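Local coordinates for carboxypeptidase A (Helicoverpa armigera, PDB 1JQG), which is a zinc-dependent carboxypeptidase of the M14 family, present here as its proenzyme, which probably trims amino acids from the C-terminal end of peptides, at residues R183-L188 with G230-R235; E152-K157 with N220-V225. All blocks are in the same frame, centred on the assembly; numbering follows the deposited sequence.

Contact 1 of 2, residues R183-L188 with G230-R235; sequences REWVTL and GDRYWR. With ZN (zinc ion), chain B.
Arg183 and Arg235 bring the two backbones closest, their CA atoms 5.2 Å apart, where a loop leading into helix 187-200 passes an irregular segment beyond helix 221-228. Each side carries a type I beta turn, Glu184 to Thr187 and Asp231 to Trp234. Two guanidinium-to-carbonyl hydrogen bonds run in opposite directions across the gap. Arg232 NH1 donates to Arg183 O at 3.0 Å, landing on a lone pair in the carbonyl plane. Arg183 replies through NH1 to Tyr233 O, also 3.0 Å, with the acceptor near its guanidinium plane. Its chain gets there by setting CG between backbone N and carbonyl carbon (chi1 61°) and then running straight out beside Arg235. The CD of Arg235 sits 3.8 Å from Arg183 CZ, over the middle of the guanidinium face; the like charges thus brought close have acids to answer them, Asp50 for Arg183 and Asp252 for Arg235.

The guanidinium of Arg232 lies flat over the indole of Trp185, planes 11° apart, a stacked cation-pi pair with CZ 3.8 Å from the centroid of the six-membered ring. Its CD adds a CH-pi contact to that ring, and Glu98 takes NE in a salt bridge. An alanine in place of Trp185 would remove the indole from under the Arg232 guanidinium, which would probably be held less firmly against Arg183 O, with Glu98 still on NE. Asp50 lies in the activation peptide and Glu98 near its end, in helix 92-108, so Arg183 and Arg232 also appear to meet the prosegment.

Next to Arg183, the extended side chain of Glu184 turns to the zinc ion and binds it through OE1, alongside His181, His306 and a water. His181 and Glu184, spaced with two residues between them, form the HXXE zinc-binding motif of M14 carboxypeptidases.

Contact 2 of 2, residues E152-K157 with N220-V225; sequences EGRSIK and NPDGYV
A salt-bridge network of Glu152, Arg154 and Asp222 joins the connection between two antiparallel strands, 142-149 and 155-161, to the first turn of helix 221-228. Asp222 uses both carboxylate oxygens. OD2 accepts the backbone N of Glu152 at 2.8 Å, on its syn side and nearly straight (165°), while OD1 takes NH1 of Arg154 at 2.9 Å. That second donor approaches from above the carboxylate plane, although Asp222 OD1 itself lies near the plane of the guanidinium. Ser150, from the same connection, also hydrogen-bonds to OD1.

Arg154 NH1 is shared: it reaches Glu152 OE1, again at 2.9 Å, on the anti side of that carboxylate. The two acids are therefore drawn together, with Glu152 OE1 3.6 Å from Asp222 OD1, a repulsion that the NH1 group bonded to both would probably help to offset. Because Asp222 is the second residue after the N-cap Asn220, the positive end of the helix probably favours its charge as well.

This is the alpha/beta fold of the zinc carboxypeptidases, in which helices pack on a central mixed sheet, and the helix here packs against strand 155-161, second from one edge of the sheet. Arg154 runs extended from CG to NE, carrying its guanidinium across Val225, whose CB is over one face, toward the rim; Val225 CG1 comes within 3.7 Å of Arg154 NH2. Tyr124 of helix 124-137 touches both Arg154 and Val225. Farther along the strand, Ile156 points toward the helix start, where Ile156 CB stands 4.5 Å from Pro221 CG in a looser apolar contact, with Val287 of helix 283-294 packed against the isoleucine.

Overall arrangement
The centres of the two contacts lie about 13 Å apart, and their segments alternate along the chain: 152-157, 183-188, 220-225, then 230-235. Helix 221-228 connects them. Its first turn belongs to contact 2, and the chain beyond it leads into 230-235 of contact 1. They also touch directly: Trp185 CD1 packs 3.5 Å from Tyr224 CE1, and Leu188 reaches the same tyrosine. The chain thus passes from one contact to the other and back, all within the catalytic domain built on a mixed sheet. Contact 2 ties the helix to strand 155-161, next to the sheet's edge, whereas contact 1 sits deeper, at the zinc site and against the prosegment.

Contact 1 of 2, residues R183-L188 with G230-R235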
ATOM      1  N   ARG A 183       5.807   1.713   5.448  1.00 16.92           N
ATOM      2  CA  ARG A 183       7.090   1.862   4.763  1.00 15.95           C
ATOM      3  C   ARG A 183       6.933   2.107   3.266  1.00 19.58           C
ATOM      4  O   ARG A 183       7.893   2.465   2.569  1.00 21.14           O
ATOM      5  CB  ARG A 183       7.996   0.658   4.902  1.00 16.54           C
ATOM      6  CG  ARG A 183       7.496  -0.650   4.354  1.00 15.10           C
ATOM      7  CD  ARG A 183       8.401  -1.809   4.737  1.00 19.76           C
ATOM      8  NE  ARG A 183       8.084  -3.035   3.988  1.00 18.63           N
ATOM      9  CZ  ARG A 183       8.660  -4.200   4.274  1.00 14.88           C
ATOM     10  NH1 ARG A 183       9.575  -4.296   5.221  1.00 16.11           N
ATOM     11  NH2 ARG A 183       8.413  -5.293   3.597  1.00 20.26           N
ATOM     12  N   GLU A 184       5.707   1.907   2.759  1.00 16.95           N
ATOM     13  CA  GLU A 184       5.454   2.164   1.346  1.00 17.74           C
ATOM     14  C   GLU A 184       5.137   3.631   1.059  1.00 18.53           C
ATOM     15  O   GLU A 184       3.984   3.977   0.786  1.00 18.25           O
ATOM     16  CB  GLU A 184       4.323   1.264   0.859  1.00 15.67           C
ATOM     17  CG  GLU A 184       4.583  -0.178   1.142  1.00 18.41           C
ATOM     18  CD  GLU A 184       3.357  -1.030   0.927  1.00 18.66           C
ATOM     19  OE1 GLU A 184       3.697  -2.226   1.131  1.00 15.08           O
ATOM     20  OE2 GLU A 184       2.310  -0.480   0.636  1.00 17.79           O
ATOM     21  N   TRP A 185       6.157   4.490   1.159  1.00 18.63           N
ATOM     22  CA  TRP A 185       6.028   5.924   1.085  1.00 16.93           C
ATOM     23  C   TRP A 185       5.523   6.463  -0.219  1.00 16.41           C
ATOM     24  O   TRP A 185       4.745   7.400  -0.283  1.00 17.10           O
ATOM     25  CB  TRP A 185       7.370   6.620   1.399  1.00 16.13           C
ATOM     26  CG  TRP A 185       7.743   6.564   2.851  1.00 19.29           C
ATOM     27  CD1 TRP A 185       7.132   5.857   3.852  1.00 18.43           C
ATOM     28  CD2 TRP A 185       8.841   7.253   3.471  1.00 21.68           C
ATOM     29  NE1 TRP A 185       7.794   6.072   5.053  1.00 18.84           N
ATOM     30  CE2 TRP A 185       8.843   6.909   4.837  1.00 15.29           C
ATOM     31  CE3 TRP A 185       9.836   8.125   2.982  1.00 19.92           C
ATOM     32  CZ2 TRP A 185       9.788   7.416   5.714  1.00 19.88           C
ATOM     33  CZ3 TRP A 185      10.774   8.623   3.877  1.00 13.48           C
ATOM     34  CH2 TRP A 185      10.744   8.265   5.221  1.00 14.10           C
ATOM     35  N   VAL A 186       5.835   5.808  -1.321  1.00 20.18           N
ATOM     36  CA  VAL A 186       5.383   6.202  -2.641  1.00 22.83           C
ATOM     37  C   VAL A 186       3.865   6.101  -2.830  1.00 22.39           C
ATOM     38  O   VAL A 186       3.345   6.609  -3.825  1.00 21.20           O
ATOM     39  CB  VAL A 186       6.154   5.413  -3.723  1.00 26.71           C
ATOM     40  CG1 VAL A 186       5.714   3.963  -3.907  1.00 22.72           C
ATOM     41  CG2 VAL A 186       6.078   6.162  -5.055  1.00 27.19           C
ATOM     42  N   THR A 187       3.121   5.506  -1.883  1.00 18.74           N
ATOM     43  CA  THR A 187       1.683   5.387  -1.988  1.00 15.72           C
ATOM     44  C   THR A 187       0.954   6.685  -1.659  1.00 18.32           C
ATOM     45  O   THR A 187      -0.184   6.902  -2.188  1.00 17.32           O
ATOM     46  CB  THR A 187       1.106   4.260  -1.126  1.00 14.70           C
ATOM     47  OG1 THR A 187       1.333   4.501   0.268  1.00 17.74           O
ATOM     48  CG2 THR A 187       1.725   2.943  -1.562  1.00 24.69           C
ATOM     49  N   LEU A 188       1.532   7.517  -0.801  1.00 15.48           N
ATOM     50  CA  LEU A 188       0.936   8.768  -0.363  1.00 14.17           C
ATOM     51  C   LEU A 188       0.808   9.793  -1.465  1.00 17.65           C
ATOM     52  O   LEU A 188      -0.280  10.304  -1.802  1.00 15.79           O
ATOM     53  CB  LEU A 188       1.685   9.359   0.841  1.00 13.23           C
ATOM     54  CG  LEU A 188       1.099  10.670   1.414  1.00 19.64           C
ATOM     55  CD1 LEU A 188      -0.339  10.550   1.934  1.00 13.10           C
ATOM     56  CD2 LEU A 188       1.921  11.265   2.547  1.00 15.82           C
ATOM     57  N   GLY A 230      13.466   6.547  12.693  1.00 44.84           N
ATOM     58  CA  GLY A 230      13.698   5.246  13.313  1.00 43.43           C
ATOM     59  C   GLY A 230      13.727   4.111  12.281  1.00 43.56           C
ATOM     60  O   GLY A 230      14.493   4.101  11.290  1.00 46.46           O
ATOM     61  N   ASP A 231      12.844   3.121  12.517  1.00 33.56           N
ATOM     62  CA  ASP A 231      12.765   1.994  11.604  1.00 28.03           C
ATOM     63  C   ASP A 231      12.110   2.352  10.288  1.00 28.11           C
ATOM     64  O   ASP A 231      10.903   2.193  10.049  1.00 25.94           O
ATOM     65  CB  ASP A 231      12.054   0.850  12.331  1.00 25.63           C
ATOM     66  CG  ASP A 231      12.276  -0.473  11.631  1.00 25.01           C
ATOM     67  OD1 ASP A 231      12.528  -1.474  12.298  1.00 30.13           O
ATOM     68  OD2 ASP A 231      12.156  -0.480  10.383  1.00 43.92           O
ATOM     69  N   ARG A 232      12.901   2.726   9.276  1.00 29.28           N
ATOM     70  CA  ARG A 232      12.475   2.999   7.923  1.00 21.80           C
ATOM     71  C   ARG A 232      11.691   1.839   7.304  1.00 24.22           C
ATOM     72  O   ARG A 232      10.785   2.051   6.471  1.00 20.20           O
ATOM     73  CB  ARG A 232      13.666   3.317   7.013  1.00 17.64           C
ATOM     74  CG  ARG A 232      13.356   3.675   5.564  1.00 13.70           C
ATOM     75  CD  ARG A 232      12.379   4.788   5.384  1.00 17.18           C
ATOM     76  NE  ARG A 232      12.075   5.100   3.982  1.00 21.72           N
ATOM     77  CZ  ARG A 232      11.127   4.427   3.285  1.00 24.99           C
ATOM     78  NH1 ARG A 232      10.434   3.433   3.848  1.00 16.40           N
ATOM     79  NH2 ARG A 232      10.850   4.723   2.001  1.00 14.89           N
ATOM     80  N   TYR A 233      12.118   0.596   7.583  1.00 22.05           N
ATOM     81  CA  TYR A 233      11.502  -0.543   6.922  1.00 23.56           C
ATOM     82  C   TYR A 233      10.375  -1.161   7.737  1.00 25.46           C
ATOM     83  O   TYR A 233       9.983  -2.308   7.465  1.00 28.48           O
ATOM     84  CB  TYR A 233      12.558  -1.576   6.548  1.00 22.15           C
ATOM     85  CG  TYR A 233      13.448  -1.169   5.408  1.00 21.57           C
ATOM     86  CD1 TYR A 233      14.843  -1.295   5.491  1.00 17.31           C
ATOM     87  CD2 TYR A 233      12.898  -0.681   4.216  1.00 25.70           C
ATOM     88  CE1 TYR A 233      15.655  -0.927   4.430  1.00 17.86           C
ATOM     89  CE2 TYR A 233      13.700  -0.303   3.146  1.00 22.28           C
ATOM     90  CZ  TYR A 233      15.078  -0.438   3.264  1.00 21.24           C
ATOM     91  OH  TYR A 233      15.867  -0.083   2.204  1.00 16.86           O
ATOM     92  N   TRP A 234       9.854  -0.418   8.715  1.00 23.51           N
ATOM     93  CA  TRP A 234       8.698  -0.867   9.482  1.00 22.06           C
ATOM     94  C   TRP A 234       7.447  -0.837   8.584  1.00 20.71           C
ATOM     95  O   TRP A 234       7.220   0.139   7.858  1.00 14.83           O
ATOM     96  CB  TRP A 234       8.591  -0.012  10.743  1.00 16.01           C
ATOM     97  CG  TRP A 234       7.545  -0.500  11.712  1.00 25.61           C
ATOM     98  CD1 TRP A 234       6.236  -0.095  11.835  1.00 17.85           C
ATOM     99  CD2 TRP A 234       7.740  -1.524  12.705  1.00 18.56           C
ATOM    100  NE1 TRP A 234       5.612  -0.811  12.831  1.00 16.11           N
ATOM    101  CE2 TRP A 234       6.516  -1.681  13.388  1.00 21.66           C
ATOM    102  CE3 TRP A 234       8.823  -2.310  13.078  1.00 21.82           C
ATOM    103  CZ2 TRP A 234       6.344  -2.611  14.421  1.00 21.38           C
ATOM    104  CZ3 TRP A 234       8.671  -3.226  14.101  1.00 20.83           C
ATOM    105  CH2 TRP A 234       7.436  -3.370  14.759  1.00 25.38           C
ATOM    106  N   ARG A 235       6.584  -1.822   8.709  1.00 23.70           N
ATOM    107  CA  ARG A 235       5.341  -1.896   7.934  1.00 25.90           C
ATOM    108  C   ARG A 235       4.086  -2.070   8.790  1.00 24.00           C
ATOM    109  O   ARG A 235       2.977  -1.801   8.341  1.00 28.63           O
ATOM    110  CB  ARG A 235       5.430  -3.048   6.927  1.00 26.03           C
ATOM    111  CG  ARG A 235       5.687  -4.409   7.544  1.00 29.49           C
ATOM    112  CD  ARG A 235       5.872  -5.486   6.478  1.00 41.92           C
ATOM    113  NE  ARG A 235       4.613  -5.753   5.791  1.00 47.91           N
ATOM    114  CZ  ARG A 235       4.189  -6.980   5.497  1.00 57.35           C
ATOM    115  NH1 ARG A 235       4.947  -8.010   5.862  1.00 56.71           N
ATOM    116  NH2 ARG A 235       3.040  -7.191   4.853  1.00 64.38           N
TER
HETATM  117 ZN    ZN B 413       1.861  -3.514   1.331  1.00 25.88          ZN
HETATM  118  O   HOH W   1       2.190  -5.648   0.185  1.00 17.20           O

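Contact 2 of 2, residues E152-K157 with N220-V225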
ATOM      1  N   GLU A 152      -1.750   4.532  19.258  1.00 26.05           N
ATOM      2  CA  GLU A 152      -1.044   5.507  20.064  1.00 25.70           C
ATOM      3  C   GLU A 152      -1.807   6.815  20.192  1.00 26.84           C
ATOM      4  O   GLU A 152      -1.302   7.756  20.811  1.00 30.25           O
ATOM      5  CB  GLU A 152       0.363   5.772  19.549  1.00 23.35           C
ATOM      6  CG  GLU A 152       1.303   4.576  19.695  1.00 24.53           C
ATOM      7  CD  GLU A 152       2.681   4.825  19.101  1.00 18.98           C
ATOM      8  OE1 GLU A 152       2.836   5.525  18.076  1.00 27.45           O
ATOM      9  OE2 GLU A 152       3.589   4.279  19.713  1.00 19.59           O
ATOM     10  N   GLY A 153      -3.055   6.845  19.757  1.00 27.54           N
ATOM     11  CA  GLY A 153      -3.961   7.952  20.027  1.00 23.26           C
ATOM     12  C   GLY A 153      -4.006   8.985  18.929  1.00 24.72           C
ATOM     13  O   GLY A 153      -4.756   9.946  19.036  1.00 28.79           O
ATOM     14  N   ARG A 154      -3.238   8.829  17.864  1.00 24.19           N
ATOM     15  CA  ARG A 154      -3.194   9.801  16.790  1.00 19.09           C
ATOM     16  C   ARG A 154      -4.490   9.819  15.987  1.00 20.42           C
ATOM     17  O   ARG A 154      -5.038   8.817  15.591  1.00 23.25           O
ATOM     18  CB  ARG A 154      -2.001   9.482  15.879  1.00 17.03           C
ATOM     19  CG  ARG A 154      -0.657   9.806  16.486  1.00 18.69           C
ATOM     20  CD  ARG A 154       0.463   9.558  15.447  1.00 27.44           C
ATOM     21  NE  ARG A 154       1.761  10.015  15.976  1.00 28.19           N
ATOM     22  CZ  ARG A 154       2.469   9.265  16.823  1.00 23.42           C
ATOM     23  NH1 ARG A 154       1.947   8.087  17.151  1.00 28.76           N
ATOM     24  NH2 ARG A 154       3.611   9.673  17.309  1.00 15.62           N
ATOM     25  N   SER A 155      -4.986  10.986  15.652  1.00 22.71           N
ATOM     26  CA  SER A 155      -6.158  11.259  14.894  1.00 22.53           C
ATOM     27  C   SER A 155      -6.008  10.844  13.427  1.00 23.56           C
ATOM     28  O   SER A 155      -5.100  11.193  12.692  1.00 23.18           O
ATOM     29  CB  SER A 155      -6.450  12.770  14.866  1.00 26.73           C
ATOM     30  OG  SER A 155      -7.531  13.049  14.001  1.00 21.80           O
ATOM     31  N   ILE A 156      -6.936  10.009  12.972  1.00 22.27           N
ATOM     32  CA  ILE A 156      -6.885   9.499  11.621  1.00 23.72           C
ATOM     33  C   ILE A 156      -8.090  10.028  10.875  1.00 21.24           C
ATOM     34  O   ILE A 156      -9.198   9.582  11.133  1.00 25.61           O
ATOM     35  CB  ILE A 156      -6.734   7.989  11.462  1.00 29.58           C
ATOM     36  CG1 ILE A 156      -7.045   7.574  10.019  1.00 29.73           C
ATOM     37  CG2 ILE A 156      -7.602   7.194  12.408  1.00 39.66           C
ATOM     38  CD1 ILE A 156      -7.261   6.095   9.725  1.00 33.94           C
ATOM     39  N   LYS A 157      -7.879  11.008   9.998  1.00 18.24           N
ATOM     40  CA  LYS A 157      -8.931  11.651   9.276  1.00 18.32           C
ATOM     41  C   LYS A 157      -8.826  11.402   7.786  1.00 24.50           C
ATOM     42  O   LYS A 157      -7.847  10.910   7.226  1.00 23.92           O
ATOM     43  CB  LYS A 157      -9.046  13.133   9.595  1.00 22.02           C
ATOM     44  CG  LYS A 157      -7.775  13.915   9.620  1.00 19.34           C
ATOM     45  CD  LYS A 157      -8.040  15.418   9.769  1.00 20.05           C
ATOM     46  CE  LYS A 157      -8.599  15.696  11.167  1.00 22.23           C
ATOM     47  NZ  LYS A 157      -7.571  15.617  12.273  1.00 23.20           N
ATOM     48  N   ASN A 220      -2.120   4.298   8.410  1.00 17.89           N
ATOM     49  CA  ASN A 220      -1.298   3.812   9.513  1.00 17.14           C
ATOM     50  C   ASN A 220      -0.366   4.901  10.056  1.00 18.39           C
ATOM     51  O   ASN A 220       0.842   4.900   9.858  1.00 18.66           O
ATOM     52  CB  ASN A 220      -0.492   2.606   9.004  1.00 17.97           C
ATOM     53  CG  ASN A 220       0.265   1.864  10.093  1.00 14.96           C
ATOM     54  OD1 ASN A 220       1.081   1.018   9.727  1.00 15.61           O
ATOM     55  ND2 ASN A 220       0.035   2.172  11.352  1.00 13.16           N
ATOM     56  N   PRO A 221      -0.897   5.902  10.743  1.00 21.98           N
ATOM     57  CA  PRO A 221      -0.175   7.060  11.245  1.00 20.32           C
ATOM     58  C   PRO A 221       0.946   6.765  12.228  1.00 20.95           C
ATOM     59  O   PRO A 221       2.072   7.290  12.106  1.00 24.54           O
ATOM     60  CB  PRO A 221      -1.290   7.926  11.819  1.00 16.37           C
ATOM     61  CG  PRO A 221      -2.407   7.030  12.165  1.00 17.42           C
ATOM     62  CD  PRO A 221      -2.373   6.013  11.047  1.00 20.23           C
ATOM     63  N   ASP A 222       0.732   5.876  13.190  1.00 19.99           N
ATOM     64  CA  ASP A 222       1.781   5.464  14.123  1.00 19.30           C
ATOM     65  C   ASP A 222       3.023   4.868  13.443  1.00 20.71           C
ATOM     66  O   ASP A 222       4.192   5.126  13.811  1.00 18.63           O
ATOM     67  CB  ASP A 222       1.212   4.447  15.133  1.00 17.89           C
ATOM     68  CG  ASP A 222       0.124   5.006  16.022  1.00 24.23           C
ATOM     69  OD1 ASP A 222      -0.084   6.242  16.121  1.00 24.36           O
ATOM     70  OD2 ASP A 222      -0.600   4.214  16.687  1.00 16.41           O
ATOM     71  N   GLY A 223       2.804   3.957  12.482  1.00 17.85           N
ATOM     72  CA  GLY A 223       3.913   3.317  11.784  1.00 19.20           C
ATOM     73  C   GLY A 223       4.626   4.322  10.889  1.00 19.91           C
ATOM     74  O   GLY A 223       5.842   4.320  10.718  1.00 20.31           O
ATOM     75  N   TYR A 224       3.842   5.125  10.169  1.00 17.60           N
ATOM     76  CA  TYR A 224       4.375   6.130   9.277  1.00 18.56           C
ATOM     77  C   TYR A 224       5.306   7.086  10.034  1.00 17.50           C
ATOM     78  O   TYR A 224       6.339   7.495   9.475  1.00 16.38           O
ATOM     79  CB  TYR A 224       3.232   6.887   8.576  1.00 19.71           C
ATOM     80  CG  TYR A 224       3.666   7.792   7.439  1.00 21.57           C
ATOM     81  CD1 TYR A 224       4.489   7.299   6.436  1.00 22.14           C
ATOM     82  CD2 TYR A 224       3.277   9.108   7.349  1.00 19.47           C
ATOM     83  CE1 TYR A 224       4.895   8.095   5.392  1.00 20.72           C
ATOM     84  CE2 TYR A 224       3.675   9.927   6.306  1.00 19.35           C
ATOM     85  CZ  TYR A 224       4.489   9.409   5.327  1.00 19.57           C
ATOM     86  OH  TYR A 224       4.902  10.201   4.293  1.00 16.29           O
ATOM     87  N   VAL A 225       4.918   7.459  11.248  1.00 14.96           N
ATOM     88  CA  VAL A 225       5.707   8.435  12.020  1.00 19.98           C
ATOM     89  C   VAL A 225       6.987   7.734  12.465  1.00 22.00           C
ATOM     90  O   VAL A 225       8.069   8.303  12.492  1.00 20.70           O
ATOM     91  CB  VAL A 225       4.911   9.007  13.199  1.00 26.67           C
ATOM     92  CG1 VAL A 225       5.693   9.735  14.290  1.00 19.71           C
ATOM     93  CG2 VAL A 225       3.825   9.973  12.702  1.00 17.84           C
TER